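PDB 3UMB: dehalogenase-like hydrolase from Ralstonia solanacearum, which probably catalyses the hydrolytic dehalogenation of small (S)-2-haloalkanoic acids to the corresponding (R)-2-hydroxyalkanoic acids. Local coordinates for residues 81-84 against 85-89; 136-139 against 140-144; 153-157 against 158-162; 168-171 against 172-176. One frame throughout, in Å; residues are numbered along the deposited sequence.

How the contacts relate
Followed from the N terminus, the four contacts come in series, each closing a short loop on itself before the next begins; none nests in or crosses another. Contact 1 joins the loop after helix 64-78 to the start of helix 85-96, among helices remote from the parallel sheet. Contact 2 turns the chain from helix 126-134 into edge strand 144-147. Contact 3 caps helix 158-161, beside the second subunit, and contact 4 leads from helix 163-168 into strand 175-179. Contacts 2 and 4 touch through H144 CD2 and F168 CZ, 3.4 Å apart, whereas contacts 1 and 4 lie on opposite sides of the chain's centre, about 43 Å apart centre to centre.

Contact 1: residues 81-84 against 85-89; sequences LPLG and NHAEA
L83 and E88 meet with their side chains crossed at about a right angle, the leucine fork lying against the first turn of helix 85-96. Its two methyls divide the work. L83 CD1 rests on the helix backbone, 3.7 Å from E88 N, and also faces the methyl of A87, whereas L83 CD2 reaches the carboxylate, 3.3 Å from E88 OE1. E88 turns CG away from its own backbone N (chi1 175°) and extends the chain past the leucine, and its other oxygen, OE2, makes a salt bridge with R73 on helix 64-78. In the backbone, G84 O accepts the amide of E88, E88 N to G84 O being 3.1 Å with an N-H...O angle of 164°, and the donor sits nearly on the extension of the carbonyl bond. E88 CB is also close to this acceptor, 3.3 Å from G84 O. L83 also touches L72 and C76, and the inverse gamma turn centred on P82, with L83 N 2.9 Å from L81 O, bends the chain just before it. The whole is a helix N-terminus, with G84 as N-cap, in a helical part of the protein consistent with the cap domain of L-2-haloacid dehalogenases.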
loop_
_atom_site.group_PDB
_atom_site.type_symbol
_atom_site.label_atom_id
_atom_site.label_comp_id
_atom_site.label_asym_id
_atom_site.label_seq_id
_atom_site.Cartn_x
_atom_site.Cartn_y
_atom_site.Cartn_z
ATOM N N LEU A 81 1.139 -12.837 19.104
ATOM C CA LEU A 81 1.101 -14.287 18.884
ATOM C C LEU A 81 2.468 -14.999 18.991
ATOM O O LEU A 81 3.458 -14.512 18.436
ATOM C CB LEU A 81 0.515 -14.557 17.499
ATOM C CG LEU A 81 -0.808 -13.873 17.178
ATOM C CD1 LEU A 81 -1.200 -14.197 15.712
ATOM C CD2 LEU A 81 -1.896 -14.305 18.146
ATOM N N PRO A 82 2.526 -16.174 19.681
ATOM C CA PRO A 82 3.775 -16.954 19.855
ATOM C C PRO A 82 4.354 -17.678 18.591
ATOM O O PRO A 82 4.314 -18.916 18.487
ATOM C CB PRO A 82 3.406 -17.967 20.947
ATOM C CG PRO A 82 1.973 -18.121 20.859
ATOM C CD PRO A 82 1.427 -16.769 20.463
ATOM N N LEU A 83 4.934 -16.891 17.684
ATOM C CA LEU A 83 5.494 -17.379 16.427
ATOM C C LEU A 83 7.005 -17.558 16.545
ATOM O O LEU A 83 7.770 -16.622 16.356
ATOM C CB LEU A 83 5.179 -16.406 15.273
ATOM C CG LEU A 83 5.675 -16.805 13.869
ATOM C CD1 LEU A 83 4.520 -17.389 13.033
ATOM C CD2 LEU A 83 6.316 -15.618 13.168
ATOM N N GLY A 84 7.423 -18.773 16.862
ATOM C CA GLY A 84 8.832 -19.140 16.773
ATOM C C GLY A 84 9.073 -19.964 15.501
ATOM O O GLY A 84 8.222 -20.016 14.618
ATOM N N ASN A 85 10.215 -20.641 15.437
ATOM C CA ASN A 85 10.611 -21.333 14.225
ATOM C C ASN A 85 9.570 -22.362 13.717
ATOM O O ASN A 85 9.206 -22.330 12.539
ATOM C CB ASN A 85 12.001 -21.951 14.391
ATOM C CG ASN A 85 13.072 -20.904 14.626
ATOM O OD1 ASN A 85 13.155 -19.906 13.898
ATOM N ND2 ASN A 85 13.903 -21.121 15.652
ATOM N N HIS A 86 9.050 -23.232 14.583
ATOM C CA HIS A 86 8.112 -24.254 14.104
ATOM C C HIS A 86 6.888 -23.590 13.498
ATOM O O HIS A 86 6.557 -23.901 12.365
ATOM C CB HIS A 86 7.702 -25.299 15.183
ATOM C CG HIS A 86 6.589 -26.219 14.739
ATOM N ND1 HIS A 86 6.816 -27.395 14.047
ATOM C CD2 HIS A 86 5.238 -26.112 14.860
ATOM C CE1 HIS A 86 5.659 -27.983 13.777
ATOM N NE2 HIS A 86 4.684 -27.219 14.246
ATOM N N ALA A 87 6.212 -22.682 14.213
ATOM C CA ALA A 87 4.903 -22.180 13.705
ATOM C C ALA A 87 5.085 -21.330 12.419
ATOM O O ALA A 87 4.230 -21.316 11.539
ATOM C CB ALA A 87 4.134 -21.408 14.768
ATOM N N GLU A 88 6.207 -20.623 12.364
ATOM C CA GLU A 88 6.662 -19.917 11.169
ATOM C C GLU A 88 6.898 -20.888 10.006
ATOM O O GLU A 88 6.263 -20.768 8.973
ATOM C CB GLU A 88 7.964 -19.182 11.471
ATOM C CG GLU A 88 8.577 -18.516 10.279
ATOM C CD GLU A 88 9.467 -17.399 10.668
ATOM O OE1 GLU A 88 9.027 -16.545 11.451
ATOM O OE2 GLU A 88 10.609 -17.352 10.191
ATOM N N ALA A 89 7.804 -21.855 10.188
ATOM C CA ALA A 89 8.023 -22.885 9.160
ATOM C C ALA A 89 6.684 -23.477 8.706
ATOM O O ALA A 89 6.400 -23.539 7.529
ATOM C CB ALA A 89 9.009 -23.973 9.653
#

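Contact 2: residues 136-139 against 140-144; sequences AGMS and GLFDH
L141 returns toward M138 twice, once through its amide and once through a methyl, and both meet the same carbonyl oxygen. L141 N to M138 O is 3.2 Å with an N-H...O angle of 161°, the donor lying well above the carbonyl plane, 39° out of it. L141 CD1 comes to 3.0 Å from M138 O, an unusually short approach whose exact length is doubtful at this resolution, and lies 4.2 Å from M138 CB. The leucine places CG beside its own backbone N (chi1 -68°), which lays the fork back over the turn. The next residue adds an apolar neighbour: F142 CE2 packs 4.3 Å from M138 CB. What positions these groups is the backbone between them. S139 and G140 are the central residues of a type II beta turn, G140 having the positive phi such turns use and no CB to collide with S139 O. Further out, L108 of helix 104-112 touches both the selenomethionine M138 and L141, while F142 packs on L118 and I120 of strand 118-122. Chemically, then, the amide of L141 answers the carbonyl of M138, with CD1 and CB of L141 close by, while the buried M138 and L141 side chains pack the turn against the domain.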
loop_
_atom_site.group_PDB
_atom_site.type_symbol
_atom_site.label_atom_id
_atom_site.label_comp_id
_atom_site.label_asym_id
_atom_site.label_seq_id
_atom_site.Cartn_x
_atom_site.Cartn_y
_atom_site.Cartn_z
ATOM N N ALA A 136 -1.472 -28.543 -7.656
ATOM C CA ALA A 136 -2.682 -28.097 -8.366
ATOM C C ALA A 136 -2.867 -28.677 -9.762
ATOM O O ALA A 136 -3.932 -28.489 -10.350
ATOM C CB ALA A 136 -2.715 -26.596 -8.458
ATOM N N GLY A 137 -1.851 -29.339 -10.310
ATOM C CA GLY A 137 -2.013 -30.064 -11.574
ATOM C C GLY A 137 -2.119 -29.198 -12.818
ATOM O O GLY A 137 -2.734 -29.600 -13.818
HETATM N N MSE A 138 -1.521 -28.010 -12.774
HETATM C CA MSE A 138 -1.613 -27.098 -13.930
HETATM C C MSE A 138 -0.313 -27.027 -14.744
HETATM O O MSE A 138 -0.201 -26.199 -15.675
HETATM C CB MSE A 138 -2.007 -25.698 -13.477
HETATM C CG MSE A 138 -3.364 -25.607 -12.815
HETATM SE SE MSE A 138 -3.614 -23.787 -12.218
HETATM C CE MSE A 138 -2.364 -23.645 -10.676
ATOM N N SER A 139 0.659 -27.888 -14.396
ATOM C CA SER A 139 1.889 -28.049 -15.193
ATOM C C SER A 139 1.497 -28.375 -16.667
ATOM O O SER A 139 0.577 -29.163 -16.910
ATOM C CB SER A 139 2.796 -29.128 -14.564
ATOM O OG SER A 139 2.903 -29.006 -13.132
ATOM N N GLY A 140 2.138 -27.700 -17.628
ATOM C CA GLY A 140 1.827 -27.870 -19.059
ATOM C C GLY A 140 0.870 -26.863 -19.701
ATOM O O GLY A 140 0.924 -26.618 -20.927
ATOM N N LEU A 141 -0.004 -26.262 -18.885
ATOM C CA LEU A 141 -1.055 -25.355 -19.389
ATOM C C LEU A 141 -0.497 -23.981 -19.706
ATOM O O LEU A 141 -0.982 -23.309 -20.613
ATOM C CB LEU A 141 -2.238 -25.257 -18.402
ATOM C CG LEU A 141 -3.086 -26.546 -18.246
ATOM C CD1 LEU A 141 -2.462 -27.511 -17.226
ATOM C CD2 LEU A 141 -4.525 -26.240 -17.856
ATOM N N PHE A 142 0.533 -23.578 -18.969
ATOM C CA PHE A 142 1.193 -22.286 -19.206
ATOM C C PHE A 142 2.476 -22.377 -20.053
ATOM O O PHE A 142 3.476 -23.016 -19.694
ATOM C CB PHE A 142 1.504 -21.575 -17.884
ATOM C CG PHE A 142 0.310 -21.393 -17.014
ATOM C CD1 PHE A 142 -0.773 -20.680 -17.457
ATOM C CD2 PHE A 142 0.268 -21.942 -15.762
ATOM C CE1 PHE A 142 -1.898 -20.520 -16.671
ATOM C CE2 PHE A 142 -0.850 -21.789 -14.960
ATOM C CZ PHE A 142 -1.932 -21.078 -15.415
ATOM N N ASP A 143 2.425 -21.676 -21.172
ATOM C CA ASP A 143 3.616 -21.335 -21.934
ATOM C C ASP A 143 4.653 -20.558 -21.085
ATOM O O ASP A 143 5.820 -20.960 -21.016
ATOM C CB ASP A 143 3.214 -20.532 -23.163
ATOM C CG ASP A 143 2.382 -21.344 -24.136
ATOM O OD1 ASP A 143 1.776 -22.359 -23.711
ATOM O OD2 ASP A 143 2.330 -20.968 -25.333
ATOM N N HIS A 144 4.231 -19.477 -20.416
ATOM C CA HIS A 144 5.167 -18.655 -19.620
ATOM C C HIS A 144 4.694 -18.506 -18.181
ATOM O O HIS A 144 3.535 -18.273 -17.930
ATOM C CB HIS A 144 5.351 -17.277 -20.257
ATOM C CG HIS A 144 5.690 -17.306 -21.725
ATOM N ND1 HIS A 144 6.983 -17.474 -22.190
ATOM C CD2 HIS A 144 4.910 -17.151 -22.827
ATOM C CE1 HIS A 144 6.981 -17.420 -23.512
ATOM N NE2 HIS A 144 5.738 -17.225 -23.925
#

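Contact 3: residues 153-157 against 158-162; sequences LYKTA and PAAYA
Y161 swings its ring beside its own backbone N (chi1 -70°) while T156 holds CG2 beside its N and tucks OG1 between N and the carbonyl carbon (chi1 44°); with these torsions the two side chains run side by side, pointing the same way. T156 CG2 lies 3.3 Å from Y161 OH, and ring atom CE2 of Y161 is equally close, 3.3 Å, to T156 O. The K155 side chain crosses that of Y161 at about a right angle, K155 CG 4.1 Å from Y161 CE1, before its extended chain leads away. A cis peptide joins K155 to T156. A160 fills the inside of the bend, A160 CB being 3.7 Å from L153 O, and L153 CD1 meets A159 CB at 3.9 Å.

A157 is the N-cap of helix 158-161. A157 O takes A160 N at 2.9 Å, a bent bond with an N-H...O angle of 137°, and a weak one from Y161 N. At the polar ends, D184 is gripped from two residues: K155 NZ forms a salt bridge with OD2, and Y161 OH a hydrogen bond with OD1. T156 OG1 instead bonds I50 O of the second subunit, whose L53 packs on T156, A157 and P158.

K155 NZ also bonds L121 O, and D10 is a long, weak ion pair away. The chemistry implies a lysine held in place by D184 and the L121 carbonyl, consistent with the lysine motif of the HAD superfamily.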
loop_
_atom_site.group_PDB
_atom_site.type_symbol
_atom_site.label_atom_id
_atom_site.label_comp_id
_atom_site.label_asym_id
_atom_site.label_seq_id
_atom_site.Cartn_x
_atom_site.Cartn_y
_atom_site.Cartn_z
ATOM N N LEU A 153 11.006 -5.313 -9.234
ATOM C CA LEU A 153 9.988 -4.291 -8.956
ATOM C C LEU A 153 8.601 -4.939 -8.940
ATOM O O LEU A 153 8.259 -5.762 -9.856
ATOM C CB LEU A 153 10.002 -3.191 -10.019
ATOM C CG LEU A 153 11.210 -2.227 -10.018
ATOM C CD1 LEU A 153 11.340 -1.614 -11.368
ATOM C CD2 LEU A 153 11.150 -1.113 -8.916
ATOM N N TYR A 154 7.803 -4.585 -7.944
ATOM C CA TYR A 154 6.479 -5.186 -7.784
ATOM C C TYR A 154 5.440 -4.400 -8.545
ATOM O O TYR A 154 5.587 -3.206 -8.777
ATOM C CB TYR A 154 6.127 -5.229 -6.309
ATOM C CG TYR A 154 6.895 -6.267 -5.565
ATOM C CD1 TYR A 154 7.942 -5.925 -4.764
ATOM C CD2 TYR A 154 6.568 -7.626 -5.677
ATOM C CE1 TYR A 154 8.683 -6.899 -4.085
ATOM C CE2 TYR A 154 7.327 -8.623 -5.024
ATOM C CZ TYR A 154 8.351 -8.245 -4.187
ATOM O OH TYR A 154 9.093 -9.204 -3.482
ATOM N N LYS A 155 4.364 -5.059 -8.935
ATOM C CA LYS A 155 3.167 -4.354 -9.371
ATOM C C LYS A 155 2.839 -3.341 -8.317
ATOM O O LYS A 155 2.982 -3.643 -7.119
ATOM C CB LYS A 155 1.966 -5.290 -9.484
ATOM C CG LYS A 155 2.138 -6.430 -10.496
ATOM C CD LYS A 155 1.272 -7.612 -10.057
ATOM C CE LYS A 155 0.888 -8.561 -11.175
ATOM N NZ LYS A 155 0.069 -9.724 -10.585
ATOM N N THR A 156 2.348 -2.168 -8.705
ATOM C CA THR A 156 1.884 -1.846 -10.073
ATOM C C THR A 156 2.931 -1.241 -11.028
ATOM O O THR A 156 2.566 -0.587 -11.998
ATOM C CB THR A 156 0.751 -0.851 -9.973
ATOM O OG1 THR A 156 1.114 0.129 -9.009
ATOM C CG2 THR A 156 -0.557 -1.533 -9.466
ATOM N N ALA A 157 4.217 -1.436 -10.734
ATOM C CA ALA A 157 5.310 -0.873 -11.490
ATOM C C ALA A 157 5.249 -1.249 -12.969
ATOM O O ALA A 157 5.055 -2.422 -13.262
ATOM C CB ALA A 157 6.667 -1.399 -10.852
ATOM N N PRO A 158 5.413 -0.271 -13.902
ATOM C CA PRO A 158 5.339 -0.608 -15.348
ATOM C C PRO A 158 6.242 -1.788 -15.765
ATOM O O PRO A 158 5.856 -2.582 -16.606
ATOM C CB PRO A 158 5.808 0.663 -16.054
ATOM C CG PRO A 158 5.415 1.789 -15.132
ATOM C CD PRO A 158 5.368 1.194 -13.691
ATOM N N ALA A 159 7.422 -1.882 -15.143
ATOM C CA ALA A 159 8.417 -2.877 -15.543
ATOM C C ALA A 159 7.870 -4.279 -15.247
ATOM O O ALA A 159 8.273 -5.235 -15.915
ATOM C CB ALA A 159 9.763 -2.665 -14.809
ATOM N N ALA A 160 7.009 -4.394 -14.227
ATOM C CA ALA A 160 6.368 -5.688 -13.872
ATOM C C ALA A 160 5.325 -6.052 -14.899
ATOM O O ALA A 160 5.332 -7.157 -15.399
ATOM C CB ALA A 160 5.729 -5.658 -12.493
ATOM N N TYR A 161 4.429 -5.124 -15.217
ATOM C CA TYR A 161 3.406 -5.371 -16.244
ATOM C C TYR A 161 4.082 -5.669 -17.603
ATOM O O TYR A 161 3.706 -6.628 -18.313
ATOM C CB TYR A 161 2.399 -4.214 -16.339
ATOM C CG TYR A 161 1.461 -4.115 -15.131
ATOM C CD1 TYR A 161 0.643 -5.208 -14.746
ATOM C CD2 TYR A 161 1.367 -2.948 -14.398
ATOM C CE1 TYR A 161 -0.209 -5.143 -13.615
ATOM C CE2 TYR A 161 0.505 -2.859 -13.262
ATOM C CZ TYR A 161 -0.277 -3.966 -12.881
ATOM O OH TYR A 161 -1.118 -3.853 -11.786
ATOM N N ALA A 162 5.148 -4.930 -17.905
ATOM C CA ALA A 162 5.805 -5.082 -19.178
ATOM C C ALA A 162 6.333 -6.471 -19.431
ATOM O O ALA A 162 6.571 -6.790 -20.581
ATOM C CB ALA A 162 6.919 -4.069 -19.382
#

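Contact 4: residues 168-171 against 172-176; sequences FGVP and AAQIL
Q174 lays its side chain back across P171, and its CB and its amide end both touch the loop it has just left. Q174 CB stands 3.7 Å from P171 O. The chain then runs out extended, with CG beside the backbone N (chi1 -63°), until Q174 CD reaches the proline ring, 3.9 Å from P171 CD. At the tip Q174 NE2 lies 3.8 Å from P171 CG, while Q174 OE1 approaches V170 CB at 4.1 Å. These are packing contacts; the polar bond is made by the backbone, Q174 N to P171 O at 3.1 Å, with the donor 53° out of the carbonyl plane. One residue on, I175 N closes the next step of this 3-10 turn on A172 O.

The end of I175 turns back to the loop. I175 CG1 is pressed against V170 CG2 at 3.2 Å, tighter than usual carbon contact, and I175 CD1 rests on F168 CB at 4.0 Å. The valine branch involved is the one in the crowded position, between backbone N and carbonyl carbon. Beyond the contact, I175 and F168 both touch V8 of strand 6-9, and F168 stacks edge-to-face with H144.

G169, with positive phi, is the first residue beyond helix 163-168, and the chain enters strand 175-179 through the 3-10 turn: a helix-to-strand connection of the parallel alpha/beta core characteristic of the HAD fold.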
loop_
_atom_site.group_PDB
_atom_site.type_symbol
_atom_site.label_atom_id
_atom_site.label_comp_id
_atom_site.label_asym_id
_atom_site.label_seq_id
_atom_site.Cartn_x
_atom_site.Cartn_y
_atom_site.Cartn_z
ATOM N N PHE A 168 5.324 -12.872 -24.540
ATOM C CA PHE A 168 4.330 -13.372 -25.501
ATOM C C PHE A 168 4.518 -12.873 -26.938
ATOM O O PHE A 168 3.879 -13.399 -27.840
ATOM C CB PHE A 168 2.895 -13.089 -24.999
ATOM C CG PHE A 168 2.446 -14.083 -23.951
ATOM C CD1 PHE A 168 1.777 -15.235 -24.314
ATOM C CD2 PHE A 168 2.817 -13.919 -22.620
ATOM C CE1 PHE A 168 1.430 -16.171 -23.355
ATOM C CE2 PHE A 168 2.484 -14.854 -21.668
ATOM C CZ PHE A 168 1.790 -15.982 -22.029
ATOM N N GLY A 169 5.374 -11.863 -27.119
ATOM C CA GLY A 169 5.659 -11.290 -28.405
ATOM C C GLY A 169 4.483 -10.529 -28.965
ATOM O O GLY A 169 4.437 -10.303 -30.170
ATOM N N VAL A 170 3.544 -10.116 -28.099
ATOM C CA VAL A 170 2.367 -9.322 -28.497
ATOM C C VAL A 170 2.217 -8.042 -27.647
ATOM O O VAL A 170 2.678 -8.002 -26.513
ATOM C CB VAL A 170 1.049 -10.156 -28.416
ATOM C CG1 VAL A 170 1.164 -11.425 -29.293
ATOM C CG2 VAL A 170 0.711 -10.539 -26.984
ATOM N N PRO A 171 1.596 -6.986 -28.217
ATOM C CA PRO A 171 1.291 -5.777 -27.477
ATOM C C PRO A 171 0.372 -6.112 -26.339
ATOM O O PRO A 171 -0.367 -7.079 -26.440
ATOM C CB PRO A 171 0.513 -4.915 -28.488
ATOM C CG PRO A 171 0.923 -5.384 -29.778
ATOM C CD PRO A 171 1.266 -6.843 -29.647
ATOM N N ALA A 172 0.411 -5.300 -25.290
ATOM C CA ALA A 172 -0.539 -5.341 -24.158
ATOM C C ALA A 172 -2.019 -5.434 -24.607
ATOM O O ALA A 172 -2.804 -6.218 -24.047
ATOM C CB ALA A 172 -0.344 -4.103 -23.278
ATOM N N ALA A 173 -2.389 -4.641 -25.610
ATOM C CA ALA A 173 -3.801 -4.592 -26.059
ATOM C C ALA A 173 -4.340 -5.949 -26.484
ATOM O O ALA A 173 -5.554 -6.189 -26.415
ATOM C CB ALA A 173 -3.993 -3.589 -27.159
ATOM N N GLN A 174 -3.448 -6.845 -26.871
ATOM C CA GLN A 174 -3.862 -8.158 -27.350
ATOM C C GLN A 174 -3.710 -9.272 -26.310
ATOM O O GLN A 174 -3.865 -10.443 -26.641
ATOM C CB GLN A 174 -3.043 -8.522 -28.612
ATOM C CG GLN A 174 -3.287 -7.565 -29.801
ATOM C CD GLN A 174 -2.293 -7.771 -30.958
ATOM O OE1 GLN A 174 -1.732 -8.866 -31.141
ATOM N NE2 GLN A 174 -2.080 -6.706 -31.748
ATOM N N ILE A 175 -3.361 -8.923 -25.076
ATOM C CA ILE A 175 -3.310 -9.899 -23.985
ATOM C C ILE A 175 -4.501 -9.608 -23.092
ATOM O O ILE A 175 -4.810 -8.452 -22.822
ATOM C CB ILE A 175 -1.969 -9.828 -23.210
ATOM C CG1 ILE A 175 -0.802 -10.115 -24.171
ATOM C CG2 ILE A 175 -1.934 -10.821 -22.043
ATOM C CD1 ILE A 175 0.582 -10.180 -23.515
ATOM N N LEU A 176 -5.223 -10.658 -22.703
ATOM C CA LEU A 176 -6.233 -10.526 -21.657
ATOM C C LEU A 176 -5.554 -10.768 -20.308
ATOM O O LEU A 176 -4.977 -11.839 -20.044
ATOM C CB LEU A 176 -7.416 -11.479 -21.832
ATOM C CG LEU A 176 -8.481 -11.350 -20.726
ATOM C CD1 LEU A 176 -9.149 -9.958 -20.696
ATOM C CD2 LEU A 176 -9.523 -12.455 -20.871
#